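PDB 3S5W: L-ornithine N(5)-monooxygenase from Pseudomonas aeruginosa, which catalyses the FAD- and NADPH-dependent N5-hydroxylation of L-ornithine, the first step in making the hydroxamate groups of the siderophore pyoverdin. Local coordinates for residues I85-D90 with G120-C125; N105-H110 with R126-D131. One frame throughout, in Å; residues are numbered along the deposited sequence.

Interaction 1. Residues I85-D90 with G120-C125; sequences ISFLKD and GTFYPC. With ONH (N~5~-hydroxy-L-ornithine), chain E; FAD (flavin-adenine dinucleotide), chain C.
Ile85 meets the ring of Tyr123 through its backbone: the carbonyl O lies at the ring edge, 3.3 Å from Tyr123 CD1. Its branched side chain turns the other way, and Ile85 CD1 makes van der Waals contact with OXT of the hydroxyornithine (3.5 Å) and flavin O2 (3.6 Å). Ser86 OG accepts the amide of Leu88 in an ST turn, which suits a short hydroxyl side chain, and it also touches Phe122 CD1. The same serine opens a type I beta turn of the active-site loop, closed by Lys89 N on Ser86 O; it carries the chain from Phe87, bonded to Phe122, to Lys89, which binds the product carboxylate. Phe87 N donates to Phe122 O at 2.9 Å. Its chi1 of 75°, with CG between the backbone N and carbonyl carbon, turns the ring back toward 120-125, where the CD2/CE2 side meets Phe122. The two rings are 19° from parallel, a slid pair with scarcely any overlap; Phe87 CB rests on Pro124 CD. Leu88 adds CD1 near Phe122 CE1. At the end of the turn, Lys89 NZ hydrogen-bonds product OXT at 2.9 Å and, weakly, O; a long chain ending in an amine, presumably charged, suits a carboxylate.

Interaction 2. Residues N105-H110 with R126-D131; sequences NYLHKH and RMEFND. With FAD (flavin-adenine dinucleotide), chain C.
Tyr106 points its ring at the helix 126-131 and ends in a short hydrogen bond, OH to Asp131 OD2 at 2.6 Å. The carboxylate oxygen lies in the plane of the ring, at its edge, and uses the lone pair facing away from OD1, while ring and carboxylate planes are turned 58° apart. Both side chains leave their helices with CG anti to the backbone N (chi1 155° for the tyrosine), which aims them at each other; they cross at about a right angle. A tyrosine suits this place because its long ring carries the hydroxyl across to the other helix, where Asp131 CA is 9.5 Å from Tyr106 CA. Arg112 also bonds the phenolic oxygen, and its salt bridge with Glu128 OE2 is the main polar tie of that carboxylate. Glu128, extended throughout, crosses Leu107 at about a right angle; Leu107 CD2, 3.3 Å from Glu128 OE2, is merely a close van der Waals neighbour. Leu107 also packs on Leu113 and Phe116 of helix 113-119. His110 folds back over its own helix end: Tyr106 CE2 lies over one face of the imidazole, and His110 ND1 donates to Tyr106 O at 2.7 Å. That carbonyl also takes the amide of His110, the two donors coming from opposite faces of its plane. Flavin C6 lies over one face of the Arg126 guanidinium, toward its rim, while NH2 makes a salt bridge with Glu241 and NH1 a hydrogen bond with Thr76. The axes of the two short segments pass 11.8 Å apart at 84°, a wide near-perpendicular helix crossing spanned by side chains, in which Arg126 of one helix lines the FAD pocket.

The four segments alternate along the chain, 85-90, 105-110, 120-125 and 126-131, so the two interactions interlock, their centres about 11 Å apart. Interaction 1 joins the loop after strand 61-65 to the loop that leads into helix 126-137; interaction 2 takes up directly where that loop ends, the start of this helix crossing helix 103-109 at a distance, through side chains. Helix 113-119 lies between the segments of interaction 2 in sequence and is touched from both contacts, since Phe116 meets Phe87 as well as Leu107. Helices 103-109, 113-119 and 126-137 thus sit beside the flavin and product site, which Arg126, Ile85 and Lys89 reach.

Interaction 1. Residues I85-D90 with G120-C125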
loop_
_atom_site.group_PDB
_atom_site.type_symbol
_atom_site.label_atom_id
_atom_site.label_comp_id
_atom_site.label_asym_id
_atom_site.label_seq_id
_atom_site.Cartn_x
_atom_site.Cartn_y
_atom_site.Cartn_z
ATOM N N ILE A 85 11.095 6.290 -2.032
ATOM C CA ILE A 85 11.240 7.186 -0.890
ATOM C C ILE A 85 12.662 6.994 -0.344
ATOM O O ILE A 85 13.225 5.905 -0.503
ATOM C CB ILE A 85 10.163 6.864 0.172
ATOM C CG1 ILE A 85 9.942 8.046 1.145
ATOM C CG2 ILE A 85 10.467 5.534 0.885
ATOM C CD1 ILE A 85 8.717 7.838 2.091
ATOM N N SER A 86 13.258 8.024 0.267
ATOM C CA SER A 86 14.609 7.865 0.873
ATOM C C SER A 86 14.602 6.795 1.971
ATOM O O SER A 86 13.635 6.697 2.736
ATOM C CB SER A 86 15.101 9.187 1.478
ATOM O OG SER A 86 16.331 9.038 2.190
ATOM N N PHE A 87 15.683 6.022 2.056
ATOM C CA PHE A 87 15.824 5.046 3.131
ATOM C C PHE A 87 15.799 5.689 4.533
ATOM O O PHE A 87 15.558 5.004 5.509
ATOM C CB PHE A 87 17.081 4.199 2.944
ATOM C CG PHE A 87 18.370 4.915 3.286
ATOM C CD1 PHE A 87 18.794 5.040 4.609
ATOM C CD2 PHE A 87 19.167 5.453 2.278
ATOM C CE1 PHE A 87 20.001 5.678 4.922
ATOM C CE2 PHE A 87 20.370 6.088 2.591
ATOM C CZ PHE A 87 20.773 6.208 3.929
ATOM N N LEU A 88 16.054 6.990 4.624
ATOM C CA LEU A 88 15.971 7.687 5.898
ATOM C C LEU A 88 14.515 7.852 6.400
ATOM O O LEU A 88 14.295 8.208 7.555
ATOM C CB LEU A 88 16.670 9.041 5.827
ATOM C CG LEU A 88 18.197 9.022 5.662
ATOM C CD1 LEU A 88 18.725 10.430 5.372
ATOM C CD2 LEU A 88 18.877 8.422 6.914
ATOM N N LYS A 89 13.547 7.603 5.526
ATOM C CA LYS A 89 12.123 7.582 5.928
ATOM C C LYS A 89 11.735 6.118 6.244
ATOM O O LYS A 89 10.713 5.585 5.776
ATOM C CB LYS A 89 11.267 8.214 4.832
ATOM C CG LYS A 89 11.587 9.738 4.620
ATOM C CD LYS A 89 10.358 10.502 4.132
ATOM C CE LYS A 89 10.669 11.927 3.707
ATOM N NZ LYS A 89 9.391 12.673 3.331
ATOM N N ASP A 90 12.601 5.464 6.994
ATOM C CA ASP A 90 12.398 4.102 7.475
ATOM C C ASP A 90 11.374 4.110 8.637
ATOM O O ASP A 90 10.717 5.091 8.864
ATOM C CB ASP A 90 13.764 3.523 7.899
ATOM C CG ASP A 90 14.367 4.259 9.092
ATOM O OD1 ASP A 90 13.597 4.913 9.812
ATOM O OD2 ASP A 90 15.612 4.215 9.311
ATOM N N GLY A 120 25.993 4.492 -3.035
ATOM C CA GLY A 120 25.703 5.894 -3.172
ATOM C C GLY A 120 24.268 6.143 -3.650
ATOM O O GLY A 120 24.032 7.069 -4.421
ATOM N N THR A 121 23.318 5.327 -3.181
ATOM C CA THR A 121 21.890 5.575 -3.473
ATOM C C THR A 121 21.060 5.801 -2.199
ATOM O O THR A 121 21.289 5.134 -1.185
ATOM C CB THR A 121 21.263 4.451 -4.326
ATOM O OG1 THR A 121 19.904 4.789 -4.608
ATOM C CG2 THR A 121 21.308 3.074 -3.622
ATOM N N PHE A 122 20.126 6.750 -2.227
ATOM C CA PHE A 122 19.109 6.843 -1.159
ATOM C C PHE A 122 17.967 5.840 -1.323
ATOM O O PHE A 122 17.113 5.710 -0.437
ATOM C CB PHE A 122 18.516 8.235 -1.083
ATOM C CG PHE A 122 19.393 9.203 -0.418
ATOM C CD1 PHE A 122 19.495 9.223 0.972
ATOM C CD2 PHE A 122 20.161 10.063 -1.157
ATOM C CE1 PHE A 122 20.329 10.126 1.619
ATOM C CE2 PHE A 122 21.000 10.956 -0.530
ATOM C CZ PHE A 122 21.075 10.994 0.864
ATOM N N TYR A 123 17.951 5.147 -2.454
ATOM C CA TYR A 123 16.818 4.290 -2.815
ATOM C C TYR A 123 17.183 2.816 -2.905
ATOM O O TYR A 123 17.479 2.332 -3.991
ATOM C CB TYR A 123 16.207 4.771 -4.150
ATOM C CG TYR A 123 15.921 6.226 -4.099
ATOM C CD1 TYR A 123 14.897 6.709 -3.280
ATOM C CD2 TYR A 123 16.718 7.148 -4.789
ATOM C CE1 TYR A 123 14.645 8.050 -3.160
ATOM C CE2 TYR A 123 16.470 8.519 -4.678
ATOM C CZ TYR A 123 15.426 8.953 -3.866
ATOM O OH TYR A 123 15.134 10.288 -3.734
ATOM N N PRO A 124 17.122 2.076 -1.779
ATOM C CA PRO A 124 17.354 0.632 -1.911
ATOM C C PRO A 124 16.275 -0.018 -2.772
ATOM O O PRO A 124 15.212 0.571 -2.979
ATOM C CB PRO A 124 17.253 0.119 -0.463
ATOM C CG PRO A 124 16.420 1.096 0.226
ATOM C CD PRO A 124 16.729 2.439 -0.402
ATOM N N CYS A 125 16.545 -1.209 -3.277
ATOM C CA CYS A 125 15.540 -1.981 -3.986
ATOM C C CYS A 125 14.416 -2.332 -2.987
ATOM O O CYS A 125 14.673 -2.465 -1.772
ATOM C CB CYS A 125 16.172 -3.247 -4.562
ATOM S SG CYS A 125 17.374 -2.838 -5.872
HETATM C C ONH E . 8.405 11.388 0.288
HETATM N N ONH E . 8.223 11.817 -2.132
HETATM O O ONH E . 9.592 11.809 0.146
HETATM C CA ONH E . 7.592 11.170 -0.956
HETATM C CB ONH E . 7.355 9.668 -1.160
HETATM C CD ONH E . 6.214 7.995 -2.562
HETATM N NE ONH E . 5.353 7.885 -3.711
HETATM C CG ONH E . 6.445 9.476 -2.362
HETATM O OZ ONH E . 5.331 6.677 -4.370
HETATM O OXT ONH E . 7.859 11.144 1.401
HETATM P PA FAD C . 0.274 -2.675 4.194
HETATM O O1A FAD C . -0.577 -2.824 2.989
HETATM O O2A FAD C . 1.790 -2.661 3.932
HETATM O O5B FAD C . -0.034 -3.884 5.236
HETATM C C5B FAD C . -1.369 -4.254 5.488
HETATM C C4B FAD C . -1.269 -5.629 6.127
HETATM O O4B FAD C . -2.561 -5.999 6.525
HETATM C C3B FAD C . -0.813 -6.668 5.108
HETATM O O3B FAD C . 0.364 -7.304 5.565
HETATM C C2B FAD C . -1.992 -7.644 5.000
HETATM O O2B FAD C . -1.570 -9.003 4.977
HETATM C C1B FAD C . -2.729 -7.387 6.279
HETATM N N9A FAD C . -4.175 -7.577 6.229
HETATM C C8A FAD C . -5.085 -7.035 5.326
HETATM N N7A FAD C . -6.335 -7.423 5.720
HETATM C C5A FAD C . -6.211 -8.166 6.853
HETATM C C6A FAD C . -7.151 -8.801 7.664
HETATM N N6A FAD C . -8.461 -8.541 7.524
HETATM N N1A FAD C . -6.692 -9.510 8.773
HETATM C C2A FAD C . -5.354 -9.588 9.101
HETATM N N3A FAD C . -4.415 -8.954 8.294
HETATM C C4A FAD C . -4.852 -8.260 7.190
HETATM N N1 FAD C . 5.188 3.674 0.021
HETATM C C2 FAD C . 6.372 4.395 0.109
HETATM O O2 FAD C . 6.487 5.290 0.930
HETATM N N3 FAD C . 7.432 4.115 -0.727
HETATM C C4 FAD C . 7.359 3.109 -1.658
HETATM O O4 FAD C . 8.356 2.861 -2.359
HETATM C C4X FAD C . 6.158 2.382 -1.767
HETATM N N5 FAD C . 6.043 1.372 -2.712
HETATM C C5X FAD C . 4.856 0.667 -2.826
HETATM C C6 FAD C . 4.754 -0.351 -3.786
HETATM C C7 FAD C . 3.578 -1.076 -3.926
HETATM C C7M FAD C . 3.539 -2.147 -4.987
HETATM C C8 FAD C . 2.489 -0.764 -3.120
HETATM C C8M FAD C . 1.188 -1.508 -3.213
HETATM C C9 FAD C . 2.579 0.242 -2.164
HETATM C C9A FAD C . 3.770 0.960 -1.988
HETATM N N10 FAD C . 3.879 1.978 -1.034
HETATM C C10 FAD C . 5.068 2.695 -0.943
HETATM C "C1'" FAD C . 2.735 2.378 -0.154
HETATM C "C2'" FAD C . 2.407 1.367 0.965
HETATM O "O2'" FAD C . 1.013 1.581 1.216
HETATM C "C3'" FAD C . 3.224 1.690 2.207
HETATM O "O3'" FAD C . 4.640 1.660 1.941
HETATM C "C4'" FAD C . 2.958 0.675 3.347
HETATM O "O4'" FAD C . 3.058 -0.647 2.831
HETATM C "C5'" FAD C . 1.630 0.901 4.117
HETATM O "O5'" FAD C . 1.712 0.152 5.314
HETATM P P FAD C . 0.416 -0.465 6.062
HETATM O O1P FAD C . 0.972 -1.314 7.179
HETATM O O2P FAD C . -0.472 0.694 6.425
HETATM O O3P FAD C . -0.266 -1.370 4.939
#

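Interaction 2. Residues N105-H110 with R126-D131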
loop_
_atom_site.group_PDB
_atom_site.type_symbol
_atom_site.label_atom_id
_atom_site.label_comp_id
_atom_site.label_asym_id
_atom_site.label_seq_id
_atom_site.Cartn_x
_atom_site.Cartn_y
_atom_site.Cartn_z
ATOM N N ASN A 105 20.963 0.847 11.006
ATOM C CA ASN A 105 21.344 -0.206 11.957
ATOM C C ASN A 105 21.139 -1.597 11.381
ATOM O O ASN A 105 21.980 -2.490 11.558
ATOM C CB ASN A 105 20.674 -0.061 13.317
ATOM C CG ASN A 105 21.444 -0.836 14.387
ATOM O OD1 ASN A 105 22.659 -0.697 14.482
ATOM N ND2 ASN A 105 20.753 -1.692 15.130
ATOM N N TYR A 106 20.030 -1.760 10.643
ATOM C CA TYR A 106 19.748 -2.969 9.924
ATOM C C TYR A 106 20.930 -3.374 9.019
ATOM O O TYR A 106 21.370 -4.534 9.044
ATOM C CB TYR A 106 18.420 -2.814 9.142
ATOM C CG TYR A 106 18.336 -3.715 7.950
ATOM C CD1 TYR A 106 18.605 -3.232 6.669
ATOM C CD2 TYR A 106 17.998 -5.057 8.092
ATOM C CE1 TYR A 106 18.565 -4.068 5.579
ATOM C CE2 TYR A 106 17.931 -5.904 6.987
ATOM C CZ TYR A 106 18.212 -5.403 5.742
ATOM O OH TYR A 106 18.157 -6.228 4.649
ATOM N N LEU A 107 21.451 -2.415 8.246
ATOM C CA LEU A 107 22.615 -2.678 7.379
ATOM C C LEU A 107 23.844 -3.085 8.190
ATOM O O LEU A 107 24.552 -4.028 7.826
ATOM C CB LEU A 107 22.963 -1.434 6.540
ATOM C CG LEU A 107 21.920 -1.024 5.484
ATOM C CD1 LEU A 107 22.383 0.344 4.903
ATOM C CD2 LEU A 107 21.805 -2.112 4.413
ATOM N N HIS A 108 24.073 -2.375 9.282
ATOM C CA HIS A 108 25.233 -2.646 10.120
ATOM C C HIS A 108 25.148 -4.049 10.743
ATOM O O HIS A 108 26.122 -4.786 10.776
ATOM C CB HIS A 108 25.353 -1.580 11.215
ATOM C CG HIS A 108 26.471 -1.850 12.171
ATOM N ND1 HIS A 108 27.785 -1.553 11.876
ATOM C CD2 HIS A 108 26.481 -2.452 13.378
ATOM C CE1 HIS A 108 28.554 -1.937 12.877
ATOM N NE2 HIS A 108 27.789 -2.487 13.799
ATOM N N LYS A 109 23.962 -4.406 11.220
ATOM C CA LYS A 109 23.710 -5.756 11.752
ATOM C C LYS A 109 23.879 -6.874 10.731
ATOM O O LYS A 109 24.158 -8.009 11.123
ATOM C CB LYS A 109 22.317 -5.844 12.393
ATOM C CG LYS A 109 22.161 -4.985 13.669
ATOM C CD LYS A 109 23.010 -5.492 14.845
ATOM C CE LYS A 109 22.170 -6.356 15.765
ATOM N NZ LYS A 109 22.818 -6.477 17.097
ATOM N N HIS A 110 23.712 -6.565 9.440
ATOM C CA HIS A 110 23.955 -7.531 8.372
ATOM C C HIS A 110 25.341 -7.415 7.722
ATOM O O HIS A 110 25.581 -8.024 6.673
ATOM C CB HIS A 110 22.830 -7.485 7.330
ATOM C CG HIS A 110 21.530 -7.953 7.883
ATOM N ND1 HIS A 110 20.802 -7.206 8.783
ATOM C CD2 HIS A 110 20.888 -9.144 7.769
ATOM C CE1 HIS A 110 19.735 -7.895 9.156
ATOM N NE2 HIS A 110 19.767 -9.075 8.561
ATOM N N ARG A 126 13.187 -2.458 -3.485
ATOM C CA ARG A 126 12.081 -2.860 -2.597
ATOM C C ARG A 126 12.306 -4.257 -1.968
ATOM O O ARG A 126 11.823 -4.531 -0.858
ATOM C CB ARG A 126 10.722 -2.745 -3.304
ATOM C CG ARG A 126 10.306 -1.285 -3.484
ATOM C CD ARG A 126 8.788 -1.164 -3.756
ATOM N NE ARG A 126 8.472 -1.541 -5.129
ATOM C CZ ARG A 126 7.690 -2.560 -5.505
ATOM N NH1 ARG A 126 7.113 -3.348 -4.614
ATOM N NH2 ARG A 126 7.478 -2.779 -6.799
ATOM N N MET A 127 13.054 -5.123 -2.648
ATOM C CA MET A 127 13.380 -6.443 -2.073
ATOM C C MET A 127 14.238 -6.264 -0.816
ATOM O O MET A 127 14.089 -7.003 0.146
ATOM C CB MET A 127 14.131 -7.366 -3.062
ATOM C CG MET A 127 13.346 -7.795 -4.305
ATOM S SD MET A 127 14.216 -9.057 -5.343
ATOM C CE MET A 127 13.453 -10.577 -4.731
ATOM N N GLU A 128 15.144 -5.293 -0.823
ATOM C CA GLU A 128 15.948 -5.035 0.400
ATOM C C GLU A 128 15.085 -4.403 1.484
ATOM O O GLU A 128 15.218 -4.720 2.653
ATOM C CB GLU A 128 17.174 -4.172 0.112
ATOM C CG GLU A 128 18.114 -4.042 1.352
ATOM C CD GLU A 128 19.415 -3.282 1.061
ATOM O OE1 GLU A 128 19.462 -2.479 0.107
ATOM O OE2 GLU A 128 20.401 -3.491 1.794
ATOM N N PHE A 129 14.179 -3.499 1.106
ATOM C CA PHE A 129 13.337 -2.920 2.144
ATOM C C PHE A 129 12.398 -3.989 2.745
ATOM O O PHE A 129 12.082 -3.924 3.912
ATOM C CB PHE A 129 12.538 -1.747 1.614
ATOM C CG PHE A 129 12.041 -0.836 2.696
ATOM C CD1 PHE A 129 12.908 0.064 3.301
ATOM C CD2 PHE A 129 10.724 -0.870 3.098
ATOM C CE1 PHE A 129 12.456 0.938 4.310
ATOM C CE2 PHE A 129 10.263 -0.003 4.115
ATOM C CZ PHE A 129 11.133 0.897 4.707
ATOM N N ASN A 130 11.955 -4.942 1.917
ATOM C CA ASN A 130 11.177 -6.108 2.382
ATOM C C ASN A 130 11.970 -6.908 3.442
ATOM O O ASN A 130 11.443 -7.272 4.481
ATOM C CB ASN A 130 10.801 -7.034 1.202
ATOM C CG ASN A 130 10.148 -8.338 1.666
ATOM O OD1 ASN A 130 9.068 -8.329 2.285
ATOM N ND2 ASN A 130 10.813 -9.468 1.390
ATOM N N ASP A 131 13.243 -7.168 3.161
ATOM C CA ASP A 131 14.110 -7.878 4.108
ATOM C C ASP A 131 14.263 -7.080 5.413
ATOM O O ASP A 131 14.242 -7.655 6.497
ATOM C CB ASP A 131 15.482 -8.130 3.477
ATOM C CG ASP A 131 16.295 -9.110 4.268
ATOM O OD1 ASP A 131 15.956 -10.295 4.201
ATOM O OD2 ASP A 131 17.253 -8.694 4.958
HETATM P PA FAD C . 0.274 -2.675 4.194
HETATM O O1A FAD C . -0.577 -2.824 2.989
HETATM O O2A FAD C . 1.790 -2.661 3.932
HETATM O O5B FAD C . -0.034 -3.884 5.236
HETATM C C5B FAD C . -1.369 -4.254 5.488
HETATM C C4B FAD C . -1.269 -5.629 6.127
HETATM O O4B FAD C . -2.561 -5.999 6.525
HETATM C C3B FAD C . -0.813 -6.668 5.108
HETATM O O3B FAD C . 0.364 -7.304 5.565
HETATM C C2B FAD C . -1.992 -7.644 5.000
HETATM O O2B FAD C . -1.570 -9.003 4.977
HETATM C C1B FAD C . -2.729 -7.387 6.279
HETATM N N9A FAD C . -4.175 -7.577 6.229
HETATM C C8A FAD C . -5.085 -7.035 5.326
HETATM N N7A FAD C . -6.335 -7.423 5.720
HETATM C C5A FAD C . -6.211 -8.166 6.853
HETATM C C6A FAD C . -7.151 -8.801 7.664
HETATM N N6A FAD C . -8.461 -8.541 7.524
HETATM N N1A FAD C . -6.692 -9.510 8.773
HETATM C C2A FAD C . -5.354 -9.588 9.101
HETATM N N3A FAD C . -4.415 -8.954 8.294
HETATM C C4A FAD C . -4.852 -8.260 7.190
HETATM N N1 FAD C . 5.188 3.674 0.021
HETATM C C2 FAD C . 6.372 4.395 0.109
HETATM O O2 FAD C . 6.487 5.290 0.930
HETATM N N3 FAD C . 7.432 4.115 -0.727
HETATM C C4 FAD C . 7.359 3.109 -1.658
HETATM O O4 FAD C . 8.356 2.861 -2.359
HETATM C C4X FAD C . 6.158 2.382 -1.767
HETATM N N5 FAD C . 6.043 1.372 -2.712
HETATM C C5X FAD C . 4.856 0.667 -2.826
HETATM C C6 FAD C . 4.754 -0.351 -3.786
HETATM C C7 FAD C . 3.578 -1.076 -3.926
HETATM C C7M FAD C . 3.539 -2.147 -4.987
HETATM C C8 FAD C . 2.489 -0.764 -3.120
HETATM C C8M FAD C . 1.188 -1.508 -3.213
HETATM C C9 FAD C . 2.579 0.242 -2.164
HETATM C C9A FAD C . 3.770 0.960 -1.988
HETATM N N10 FAD C . 3.879 1.978 -1.034
HETATM C C10 FAD C . 5.068 2.695 -0.943
HETATM C "C1'" FAD C . 2.735 2.378 -0.154
HETATM C "C2'" FAD C . 2.407 1.367 0.965
HETATM O "O2'" FAD C . 1.013 1.581 1.216
HETATM C "C3'" FAD C . 3.224 1.690 2.207
HETATM O "O3'" FAD C . 4.640 1.660 1.941
HETATM C "C4'" FAD C . 2.958 0.675 3.347
HETATM O "O4'" FAD C . 3.058 -0.647 2.831
HETATM C "C5'" FAD C . 1.630 0.901 4.117
HETATM O "O5'" FAD C . 1.712 0.152 5.314
HETATM P P FAD C . 0.416 -0.465 6.062
HETATM O O1P FAD C . 0.972 -1.314 7.179
HETATM O O2P FAD C . -0.472 0.694 6.425
HETATM O O3P FAD C . -0.266 -1.370 4.939
#